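Local coordinates for protein haloacid dehalogenase-like hydrolase (Salmonella enterica subsp. enterica serovar Typhi, PDB 4EZE) that probably catalyses the magnesium-dependent hydrolysis of O-phosphoserine to serine and phosphate, the final step of L-serine biosynthesis, at residues 25-30 / 309-314; 40-45 / 55-60; 125-130 / 175-180; 154-159 / 222-227. One frame throughout, in Å; residues are numbered along the deposited sequence.

Contact 1: 25-30 / 309-314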
# COMPACT_ATOMS: atom_id res chain seq x y z
N ILE A 25 -16.80 6.71 13.53
CA ILE A 25 -15.98 5.81 14.32
C ILE A 25 -14.52 5.97 13.92
O ILE A 25 -14.18 6.09 12.74
CB ILE A 25 -16.41 4.36 14.08
CG1 ILE A 25 -17.78 4.15 14.73
CG2 ILE A 25 -15.38 3.40 14.65
CD1 ILE A 25 -18.65 3.10 14.06
N ILE A 26 -13.66 6.00 14.93
CA ILE A 26 -12.23 6.08 14.73
C ILE A 26 -11.62 5.00 15.59
O ILE A 26 -11.97 4.88 16.77
CB ILE A 26 -11.66 7.41 15.25
CG1 ILE A 26 -12.27 8.58 14.49
CG2 ILE A 26 -10.14 7.40 15.15
CD1 ILE A 26 -11.75 9.93 14.92
N TYR A 27 -10.74 4.19 14.99
CA TYR A 27 -9.99 3.20 15.77
C TYR A 27 -8.58 3.71 16.01
O TYR A 27 -7.97 4.27 15.10
CB TYR A 27 -9.85 1.89 14.99
CG TYR A 27 -11.15 1.28 14.50
CD1 TYR A 27 -11.93 0.50 15.34
CD2 TYR A 27 -11.57 1.45 13.18
CE1 TYR A 27 -13.11 -0.09 14.90
CE2 TYR A 27 -12.74 0.87 12.72
CZ TYR A 27 -13.51 0.10 13.59
OH TYR A 27 -14.67 -0.50 13.15
N PHE A 28 -8.06 3.49 17.20
CA PHE A 28 -6.72 3.91 17.52
C PHE A 28 -5.90 2.71 17.88
O PHE A 28 -6.32 1.92 18.71
CB PHE A 28 -6.73 4.82 18.73
CG PHE A 28 -7.40 6.12 18.50
CD1 PHE A 28 -6.69 7.19 17.99
CD2 PHE A 28 -8.74 6.28 18.79
CE1 PHE A 28 -7.32 8.40 17.77
CE2 PHE A 28 -9.37 7.48 18.57
CZ PHE A 28 -8.67 8.53 18.04
N ILE A 29 -4.71 2.59 17.31
CA ILE A 29 -3.83 1.48 17.65
C ILE A 29 -2.49 2.01 18.11
O ILE A 29 -1.80 2.72 17.37
CB ILE A 29 -3.56 0.56 16.45
CG1 ILE A 29 -4.87 0.09 15.81
CG2 ILE A 29 -2.69 -0.60 16.88
CD1 ILE A 29 -5.42 1.04 14.77
N THR A 30 -2.08 1.59 19.30
CA THR A 30 -0.89 2.11 19.88
C THR A 30 -0.21 1.08 20.77
O THR A 30 -0.86 0.18 21.26
CB THR A 30 -1.27 3.30 20.75
OG1 THR A 30 -0.08 3.90 21.24
CG2 THR A 30 -2.13 2.84 21.94
N LEU A 309 -5.26 -3.56 8.10
CA LEU A 309 -6.34 -3.49 7.10
C LEU A 309 -7.64 -4.11 7.64
O LEU A 309 -8.74 -3.84 7.15
CB LEU A 309 -5.94 -4.18 5.81
CG LEU A 309 -4.77 -3.56 5.05
CD1 LEU A 309 -4.47 -4.46 3.87
CD2 LEU A 309 -5.16 -2.19 4.55
N LEU A 310 -7.54 -4.95 8.66
CA LEU A 310 -8.79 -5.43 9.26
C LEU A 310 -9.81 -4.31 9.48
O LEU A 310 -10.99 -4.47 9.17
CB LEU A 310 -8.52 -6.13 10.58
CG LEU A 310 -9.77 -6.90 11.03
CD1 LEU A 310 -10.01 -8.04 10.06
CD2 LEU A 310 -9.59 -7.42 12.43
N PHE A 311 -9.35 -3.18 10.04
CA PHE A 311 -10.27 -2.08 10.41
C PHE A 311 -11.03 -1.48 9.24
O PHE A 311 -11.98 -0.74 9.42
CB PHE A 311 -9.54 -0.99 11.21
CG PHE A 311 -9.04 -1.50 12.51
CD1 PHE A 311 -7.72 -1.94 12.63
CD2 PHE A 311 -9.90 -1.64 13.59
CE1 PHE A 311 -7.26 -2.46 13.82
CE2 PHE A 311 -9.45 -2.16 14.79
CZ PHE A 311 -8.12 -2.57 14.91
N LEU A 312 -10.61 -1.82 8.04
CA LEU A 312 -11.26 -1.24 6.90
C LEU A 312 -12.11 -2.28 6.18
O LEU A 312 -12.71 -1.97 5.16
CB LEU A 312 -10.23 -0.66 5.94
CG LEU A 312 -9.23 0.35 6.52
CD1 LEU A 312 -8.08 0.46 5.54
CD2 LEU A 312 -9.82 1.71 6.76
N ILE A 313 -12.17 -3.51 6.68
CA ILE A 313 -12.97 -4.52 5.99
C ILE A 313 -13.87 -5.34 6.89
O ILE A 313 -14.79 -6.00 6.41
CB ILE A 313 -12.10 -5.45 5.13
CG1 ILE A 313 -11.21 -6.31 6.01
CG2 ILE A 313 -11.26 -4.63 4.15
CD1 ILE A 313 -10.47 -7.36 5.20
N GLU A 314 -13.61 -5.30 8.20
CA GLU A 314 -14.43 -6.00 9.20
C GLU A 314 -15.35 -4.99 9.91
O GLU A 314 -14.88 -4.02 10.48
CB GLU A 314 -13.55 -6.72 10.23
CG GLU A 314 -14.33 -7.39 11.36
CD GLU A 314 -15.55 -8.16 10.84
OE1 GLU A 314 -15.38 -9.15 10.09
OE2 GLU A 314 -16.69 -7.78 11.16
O HOH W 1 -14.52 -1.40 10.87
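Phe311 drives its ring carbon CD2 onto one face of the Tyr27 ring, 3.3 Å from Tyr27 CG, and this is the tight part of the contact. The atom lies off the ring centre, above the rim. With the planes inclined at 46° and the centroids 4.7 Å apart, the pair crosses as an oblique aromatic contact. The opposite face of the Tyr27 ring is covered from its own strand by Ile25 CG2, 3.9 Å above the plane, so the ring is sandwiched. Both aromatic CG atoms stand anti to their carbonyl carbons (chi1 -54° in Tyr27, -63° in Phe311), which sends the rings into the gap between the two backbones. Beyond them the fit relaxes: Ile29 CG1 meets Phe311 CE1 at 4.0 Å and covers much less surface. On the other side, toward the partly exposed Glu314, direct contact gives way to water. One molecule lies 2.5 Å from Tyr27 OH and 2.7 Å from Glu314 O, and also bonds to Phe311 O, joining the phenol to two backbone carbonyls. The Glu314 carboxylate turns instead to a salt bridge with Lys194. Phe28, pointing away, packs toward helix 34-45, on Leu41. The arrangement thus seats the segment following the last strand of the HAD core against the face of a ferredoxin-like, four-stranded antiparallel sheet opposite the one Phe28 turns to helix 34-45.

Contact 2: 40-45 / 55-60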
# COMPACT_ATOMS: atom_id res chain seq x y z
N LYS A 40 -5.04 10.35 28.27
CA LYS A 40 -4.20 11.35 27.64
C LYS A 40 -4.90 11.99 26.45
O LYS A 40 -4.73 13.18 26.18
CB LYS A 40 -2.90 10.68 27.21
CG LYS A 40 -1.81 11.63 26.79
CD LYS A 40 -0.65 10.84 26.20
CE LYS A 40 0.60 11.70 26.14
NZ LYS A 40 1.27 11.44 24.85
N LEU A 41 -5.66 11.20 25.71
CA LEU A 41 -6.23 11.70 24.44
C LEU A 41 -7.53 12.46 24.68
O LEU A 41 -7.89 13.34 23.89
CB LEU A 41 -6.40 10.54 23.44
CG LEU A 41 -7.31 10.56 22.20
CD1 LEU A 41 -6.64 11.28 21.05
CD2 LEU A 41 -7.66 9.13 21.79
N GLN A 42 -8.24 12.12 25.75
CA GLN A 42 -9.43 12.90 26.10
C GLN A 42 -9.01 14.31 26.44
O GLN A 42 -9.55 15.28 25.91
CB GLN A 42 -10.16 12.31 27.30
CG GLN A 42 -10.38 10.82 27.22
CD GLN A 42 -11.55 10.40 28.06
OE1 GLN A 42 -11.43 9.54 28.95
NE2 GLN A 42 -12.71 11.01 27.80
N GLU A 43 -8.02 14.42 27.32
CA GLU A 43 -7.53 15.71 27.76
C GLU A 43 -7.02 16.56 26.60
O GLU A 43 -7.28 17.76 26.55
CB GLU A 43 -6.48 15.55 28.86
CG GLU A 43 -7.00 14.78 30.06
CD GLU A 43 -5.92 14.46 31.09
OE1 GLU A 43 -6.12 13.52 31.88
OE2 GLU A 43 -4.87 15.15 31.09
N THR A 44 -6.33 15.94 25.65
CA THR A 44 -5.81 16.71 24.53
C THR A 44 -6.88 17.05 23.51
O THR A 44 -6.81 18.09 22.85
CB THR A 44 -4.65 15.97 23.83
OG1 THR A 44 -3.66 15.63 24.80
CG2 THR A 44 -4.02 16.86 22.73
N LEU A 45 -7.86 16.17 23.36
CA LEU A 45 -8.97 16.40 22.45
C LEU A 45 -10.03 17.34 23.03
O LEU A 45 -10.65 18.09 22.27
CB LEU A 45 -9.63 15.08 22.05
CG LEU A 45 -9.03 14.26 20.90
CD1 LEU A 45 -10.14 13.41 20.29
CD2 LEU A 45 -8.35 15.12 19.84
N LEU A 55 -18.95 11.25 23.69
CA LEU A 55 -17.77 10.52 23.28
C LEU A 55 -17.81 9.11 23.83
O LEU A 55 -17.75 8.91 25.03
CB LEU A 55 -16.51 11.21 23.75
CG LEU A 55 -16.28 12.59 23.15
CD1 LEU A 55 -14.82 12.95 23.21
CD2 LEU A 55 -16.80 12.64 21.73
N LEU A 56 -17.90 8.14 22.93
CA LEU A 56 -17.95 6.76 23.34
C LEU A 56 -16.62 6.08 23.09
O LEU A 56 -16.20 5.93 21.96
CB LEU A 56 -19.08 6.05 22.61
CG LEU A 56 -19.41 4.62 23.04
CD1 LEU A 56 -19.25 4.46 24.53
CD2 LEU A 56 -20.81 4.29 22.59
N PHE A 57 -15.96 5.68 24.16
CA PHE A 57 -14.66 5.04 24.10
C PHE A 57 -14.80 3.61 24.56
O PHE A 57 -15.21 3.36 25.68
CB PHE A 57 -13.70 5.69 25.09
CG PHE A 57 -13.00 6.89 24.54
CD1 PHE A 57 -12.13 6.76 23.48
CD2 PHE A 57 -13.19 8.13 25.11
CE1 PHE A 57 -11.47 7.86 22.98
CE2 PHE A 57 -12.53 9.23 24.62
CZ PHE A 57 -11.67 9.10 23.55
N ASP A 58 -14.41 2.67 23.71
CA ASP A 58 -14.51 1.28 24.06
C ASP A 58 -13.19 0.60 23.71
O ASP A 58 -12.74 0.66 22.57
CB ASP A 58 -15.71 0.64 23.33
CG ASP A 58 -16.28 -0.54 24.07
OD1 ASP A 58 -15.70 -0.94 25.11
OD2 ASP A 58 -17.32 -1.07 23.62
N LYS A 59 -12.55 -0.01 24.70
CA LYS A 59 -11.33 -0.73 24.42
C LYS A 59 -11.65 -2.18 24.11
O LYS A 59 -12.42 -2.81 24.82
CB LYS A 59 -10.32 -0.60 25.56
CG LYS A 59 -10.79 -1.10 26.90
CD LYS A 59 -9.70 -0.87 27.93
CE LYS A 59 -10.12 -1.43 29.28
NZ LYS A 59 -9.01 -1.26 30.25
N ARG A 60 -11.05 -2.69 23.05
CA ARG A 60 -11.46 -3.97 22.49
C ARG A 60 -10.27 -4.76 21.99
O ARG A 60 -9.17 -4.24 21.83
CB ARG A 60 -12.42 -3.71 21.34
CG ARG A 60 -13.63 -2.90 21.76
CD ARG A 60 -14.75 -3.02 20.74
NE ARG A 60 -15.97 -2.40 21.26
CZ ARG A 60 -17.08 -2.20 20.56
NH1 ARG A 60 -17.16 -2.57 19.28
NH2 ARG A 60 -18.13 -1.63 21.14
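Phe57 holds CG anti to its carbonyl carbon (chi1 -86°), as Gln42 does, while Leu41 sets CG anti to its backbone N (chi1 161°); together these torsions converge three side chains between a helix and a strand. The setting is the first beta-alpha-beta crossover of a ferredoxin-like fold: strand 23-29, helix 34-45, then strand 56-62 at the edge of the antiparallel sheet. Phe57 points from that edge strand to the helix; its CE1 meets Leu41, while CE2, with CD2 beside it, meets Gln42. CE1 of Phe57 lies 4.2 Å from the methyl CD2 of Leu41, an apolar contact on the buried side. On the more exposed side CE2 of Phe57 touches Gln42, 3.7 Å from its CG and 3.6 Å from its NE2. The extended Gln42 chain runs past the ring in the opposite direction, with amide and ring planes 62° apart, so the amide is tilted against the ring and not stacked on it. No hydrogen bond spans the two segments, which meet through van der Waals contact, and Leu70 and Leu72 of strand 67-75 pack on Phe57 from within the sheet. Farther along the strand Arg60 binds Asp58 and also the C-terminal carboxylate of Leu317. In the Asp58 bridge NH2 of Arg60 approaches OD2 of Asp58 on its anti side at 2.7 Å, with the oxygen almost exactly in the guanidinium plane.

Contact 3: 125-130 / 175-180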
# COMPACT_ATOMS: atom_id res chain seq x y z
N VAL A 125 14.26 -3.62 -8.65
CA VAL A 125 15.33 -3.24 -9.56
C VAL A 125 16.61 -2.77 -8.88
O VAL A 125 17.71 -3.02 -9.38
CB VAL A 125 14.85 -2.18 -10.58
CG1 VAL A 125 16.04 -1.60 -11.33
CG2 VAL A 125 13.87 -2.80 -11.55
N ASP A 126 16.49 -2.07 -7.75
CA ASP A 126 17.66 -1.71 -6.95
C ASP A 126 18.38 -2.95 -6.45
O ASP A 126 19.61 -2.99 -6.42
CB ASP A 126 17.28 -0.89 -5.73
CG ASP A 126 16.90 0.52 -6.09
OD1 ASP A 126 16.96 0.86 -7.29
OD2 ASP A 126 16.54 1.28 -5.16
N GLU A 127 17.61 -3.94 -6.04
CA GLU A 127 18.19 -5.16 -5.51
C GLU A 127 18.92 -5.91 -6.60
O GLU A 127 19.93 -6.55 -6.34
CB GLU A 127 17.12 -6.05 -4.90
CG GLU A 127 16.61 -5.51 -3.58
CD GLU A 127 17.69 -5.49 -2.53
OE1 GLU A 127 18.32 -6.54 -2.28
OE2 GLU A 127 17.91 -4.41 -1.94
N ILE A 128 18.41 -5.86 -7.82
CA ILE A 128 19.08 -6.55 -8.89
C ILE A 128 20.40 -5.84 -9.17
O ILE A 128 21.43 -6.48 -9.32
CB ILE A 128 18.22 -6.56 -10.14
CG1 ILE A 128 16.95 -7.36 -9.88
CG2 ILE A 128 19.01 -7.12 -11.31
CD1 ILE A 128 15.95 -7.23 -11.00
N ALA A 129 20.34 -4.51 -9.21
CA ALA A 129 21.50 -3.67 -9.36
C ALA A 129 22.59 -3.96 -8.35
O ALA A 129 23.76 -4.08 -8.72
CB ALA A 129 21.09 -2.21 -9.27
N ARG A 130 22.22 -4.06 -7.08
CA ARG A 130 23.24 -4.28 -6.08
C ARG A 130 23.85 -5.66 -6.25
O ARG A 130 25.05 -5.83 -6.09
CB ARG A 130 22.75 -4.04 -4.64
CG ARG A 130 23.81 -3.36 -3.79
CD ARG A 130 23.43 -3.21 -2.32
NE ARG A 130 23.02 -4.50 -1.77
CZ ARG A 130 21.77 -4.77 -1.42
NH1 ARG A 130 20.84 -3.84 -1.54
NH2 ARG A 130 21.46 -5.97 -0.93
N CYS A 175 14.50 -12.36 -6.45
CA CYS A 175 13.10 -12.39 -6.09
C CYS A 175 12.89 -13.23 -4.85
O CYS A 175 12.10 -12.89 -3.98
CB CYS A 175 12.27 -12.94 -7.24
SG CYS A 175 10.52 -12.88 -6.95
N ASP A 176 13.62 -14.33 -4.77
CA ASP A 176 13.50 -15.26 -3.65
C ASP A 176 13.87 -14.64 -2.31
O ASP A 176 13.30 -14.98 -1.29
CB ASP A 176 14.30 -16.53 -3.92
CG ASP A 176 13.58 -17.48 -4.85
OD1 ASP A 176 12.51 -17.11 -5.36
OD2 ASP A 176 14.10 -18.59 -5.08
N ARG A 177 14.86 -13.76 -2.31
CA ARG A 177 15.28 -13.13 -1.06
C ARG A 177 14.50 -11.87 -0.66
O ARG A 177 14.79 -11.24 0.35
CB ARG A 177 16.79 -12.90 -1.04
CG ARG A 177 17.30 -11.87 -2.00
CD ARG A 177 18.73 -11.53 -1.67
NE ARG A 177 19.11 -10.23 -2.19
CZ ARG A 177 19.83 -10.05 -3.29
NH1 ARG A 177 20.26 -11.11 -3.97
NH2 ARG A 177 20.13 -8.83 -3.70
N MET A 178 13.52 -11.49 -1.48
CA MET A 178 12.65 -10.36 -1.17
C MET A 178 11.78 -10.71 0.03
O MET A 178 11.42 -11.86 0.21
CB MET A 178 11.77 -10.01 -2.36
CG MET A 178 12.51 -9.46 -3.55
SD MET A 178 13.73 -8.22 -3.09
CE MET A 178 13.86 -7.31 -4.61
N THR A 179 11.44 -9.72 0.86
CA THR A 179 10.65 -10.03 2.05
C THR A 179 9.28 -9.38 2.02
O THR A 179 9.13 -8.18 1.75
CB THR A 179 11.38 -9.61 3.34
OG1 THR A 179 11.97 -8.32 3.15
CG2 THR A 179 12.49 -10.61 3.66
N LEU A 180 8.27 -10.22 2.26
CA LEU A 180 6.91 -9.77 2.47
C LEU A 180 6.89 -8.68 3.52
O LEU A 180 7.60 -8.79 4.53
CB LEU A 180 6.11 -10.93 3.03
CG LEU A 180 4.68 -10.81 2.58
CD1 LEU A 180 4.77 -10.30 1.16
CD2 LEU A 180 3.96 -12.15 2.64
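Glu127 meets Met178 with its aliphatic half and Arg177 with its charged end. From its helix the CB of Glu127 lies 3.5 Å from the methyl CE of Met178, and CG comes closer still, 3.4 Å from the same methyl, with the Met178 sulfur SD at 4.0 Å. The two chains run antiparallel alongside each other, and each is bent at chi2. That bend in Glu127 (chi2 -64°) folds its carboxylate back from the thioether toward the arginines. There the oxygens part company. OE1 of Glu127 accepts from NH2 of Arg177 at 3.2 Å, with an N-H...O angle of 158°; the donor comes on the anti side of the oxygen, 31° out of the carboxylate plane, whereas the oxygen lies near the guanidinium plane at its edge. OE2 of Glu127 takes NH1 of Arg130, one helical turn on, at 3.0 Å from above the carboxylate plane. The two guanidinium groups are therefore gathered round one carboxylate, which would offset their like charges, and the result is a salt-bridge network. Glu131 extends it by binding NH1 of Arg177. Arg177 leaves the end of helix 168-176 with an extended chain, spanning the gap to helix 124-131. Met178 lies on the buried side of this network, packed also on Phe208, its side chain about 6 Å from that of Asp116, the predicted proton donor. Joining helix 124-131 to the turn that follows helix 168-176 is in keeping with the helical cap that HAD phosphatases of the SerB family insert after the first core strand, close to the active site.

Contact 4: 154-159 / 222-227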
# COMPACT_ATOMS: atom_id res chain seq x y z
N ALA A 154 11.44 6.96 -18.86
CA ALA A 154 12.83 6.93 -19.31
C ALA A 154 13.72 6.48 -18.14
O ALA A 154 14.74 5.81 -18.35
CB ALA A 154 13.24 8.30 -19.85
N SER A 155 13.30 6.78 -16.92
CA SER A 155 13.95 6.20 -15.75
C SER A 155 13.82 4.68 -15.81
O SER A 155 14.81 3.95 -15.68
CB SER A 155 13.29 6.70 -14.47
OG SER A 155 13.59 5.85 -13.37
N PHE A 156 12.59 4.21 -16.00
CA PHE A 156 12.37 2.77 -16.08
C PHE A 156 13.14 2.14 -17.25
O PHE A 156 13.82 1.12 -17.09
CB PHE A 156 10.86 2.45 -16.18
CG PHE A 156 10.59 0.98 -16.25
CD1 PHE A 156 10.57 0.21 -15.10
CD2 PHE A 156 10.40 0.35 -17.47
CE1 PHE A 156 10.37 -1.16 -15.17
CE2 PHE A 156 10.18 -1.03 -17.55
CZ PHE A 156 10.16 -1.79 -16.39
N THR A 157 13.07 2.74 -18.43
CA THR A 157 13.72 2.12 -19.59
C THR A 157 15.23 2.07 -19.37
O THR A 157 15.87 1.04 -19.59
CB THR A 157 13.40 2.87 -20.91
OG1 THR A 157 13.39 4.28 -20.67
CG2 THR A 157 12.02 2.49 -21.43
N ARG A 158 15.80 3.20 -18.95
CA ARG A 158 17.24 3.28 -18.68
C ARG A 158 17.72 2.22 -17.71
O ARG A 158 18.71 1.53 -17.97
CB ARG A 158 17.62 4.66 -18.14
CG ARG A 158 18.23 5.57 -19.18
CD ARG A 158 18.30 7.00 -18.67
NE ARG A 158 19.24 7.81 -19.44
CZ ARG A 158 19.06 8.17 -20.70
NH1 ARG A 158 17.97 7.80 -21.36
NH2 ARG A 158 19.98 8.90 -21.32
N ARG A 159 17.04 2.10 -16.58
CA ARG A 159 17.44 1.11 -15.58
C ARG A 159 17.31 -0.31 -16.10
O ARG A 159 18.18 -1.16 -15.84
CB ARG A 159 16.64 1.29 -14.28
CG ARG A 159 17.09 2.54 -13.52
CD ARG A 159 16.32 2.77 -12.23
NE ARG A 159 14.94 3.10 -12.52
CZ ARG A 159 13.90 2.43 -12.05
NH1 ARG A 159 14.09 1.41 -11.22
NH2 ARG A 159 12.67 2.80 -12.38
N PHE A 222 -0.29 -7.38 -12.20
CA PHE A 222 -0.10 -6.63 -13.43
C PHE A 222 1.14 -5.80 -13.22
O PHE A 222 1.28 -5.20 -12.18
CB PHE A 222 -1.26 -5.65 -13.64
CG PHE A 222 -2.60 -6.30 -13.75
CD1 PHE A 222 -3.03 -6.85 -14.95
CD2 PHE A 222 -3.44 -6.37 -12.64
CE1 PHE A 222 -4.28 -7.45 -15.06
CE2 PHE A 222 -4.68 -6.99 -12.74
CZ PHE A 222 -5.10 -7.53 -13.95
N SER A 223 2.03 -5.73 -14.21
CA SER A 223 3.12 -4.75 -14.13
C SER A 223 3.66 -4.50 -15.51
O SER A 223 3.01 -4.84 -16.52
CB SER A 223 4.22 -5.26 -13.19
OG SER A 223 4.81 -6.45 -13.70
N ASN A 224 4.85 -3.90 -15.59
CA ASN A 224 5.53 -3.81 -16.88
C ASN A 224 6.01 -5.19 -17.28
O ASN A 224 6.20 -6.06 -16.43
CB ASN A 224 6.74 -2.90 -16.80
CG ASN A 224 6.37 -1.45 -16.86
OD1 ASN A 224 5.83 -0.99 -17.86
ND2 ASN A 224 6.69 -0.71 -15.80
N THR A 225 6.19 -5.40 -18.57
CA THR A 225 6.65 -6.70 -19.02
C THR A 225 7.97 -6.51 -19.74
O THR A 225 8.06 -5.70 -20.67
CB THR A 225 5.63 -7.40 -19.93
OG1 THR A 225 4.30 -7.16 -19.45
CG2 THR A 225 5.88 -8.91 -19.95
N VAL A 226 9.00 -7.21 -19.30
CA VAL A 226 10.29 -7.19 -20.01
C VAL A 226 10.61 -8.61 -20.43
O VAL A 226 10.70 -9.50 -19.60
CB VAL A 226 11.40 -6.62 -19.14
CG1 VAL A 226 12.71 -6.58 -19.93
CG2 VAL A 226 10.99 -5.22 -18.68
N GLU A 227 10.71 -8.82 -21.74
CA GLU A 227 10.85 -10.16 -22.27
C GLU A 227 12.16 -10.79 -21.82
O GLU A 227 13.17 -10.12 -21.70
CB GLU A 227 10.79 -10.15 -23.80
CG GLU A 227 11.01 -11.53 -24.40
CD GLU A 227 11.39 -11.47 -25.88
OE1 GLU A 227 11.78 -10.40 -26.38
OE2 GLU A 227 11.30 -12.52 -26.55
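The amide nitrogen ND2 of Asn224 is held from two directions: it donates a hydrogen bond to the carbonyl of Gly203 and sits 3.6 Å above the plane of the Phe156 ring, over its centre. The other end of the amide, OD1, accepts from the backbone N of Met242. Anchored at both ends, the group has its rotation fixed and presents a flat face to the phenylalanine. Ring and amide planes differ by 28°, so this is an amide-on-ring stack. Asn224 CB adds a contact of 3.6 Å to CZ of Phe156, and Val226 CG2 lies looser, 4.2 Å from that same CZ. The ring gets there because Phe156 CG stands anti to its backbone N (chi1 -180°), reaching out from the helix toward Asn224, which approaches from the opposite direction. All three residues are buried, and no hydrogen bond links the two segments directly. Helix 152-161 of the helical region is thereby laid over the junction where strand 220-224, at the edge of the parallel HAD sheet, passes into the two-stranded antiparallel hairpin 226-229 and 232-237, whose Ile237 also packs on Phe156.

How the contacts relate
The four contacts fall into two groups on opposite sides of the chain's centre. Contacts 1 and 2 share the antiparallel sheet, their centres 15 Å apart, and touch where Phe28 CZ meets Leu41 CD2 at 3.9 Å; both lie away from the active site. Contacts 3 and 4, with centres 16 Å apart, alternate along the chain and meet through Val125 CG1 and Arg159 NH1 at 3.6 Å. They lie near the active site: the side chains of Met178 and Phe156 each lie about 12 Å from the sodium ion bound by Asp114, Asp116 and Asp270, and the side chain of Asn224 is about 9 Å from that of Asp114, the predicted nucleophile. Centres of contacts 2 and 4 are 48 Å apart.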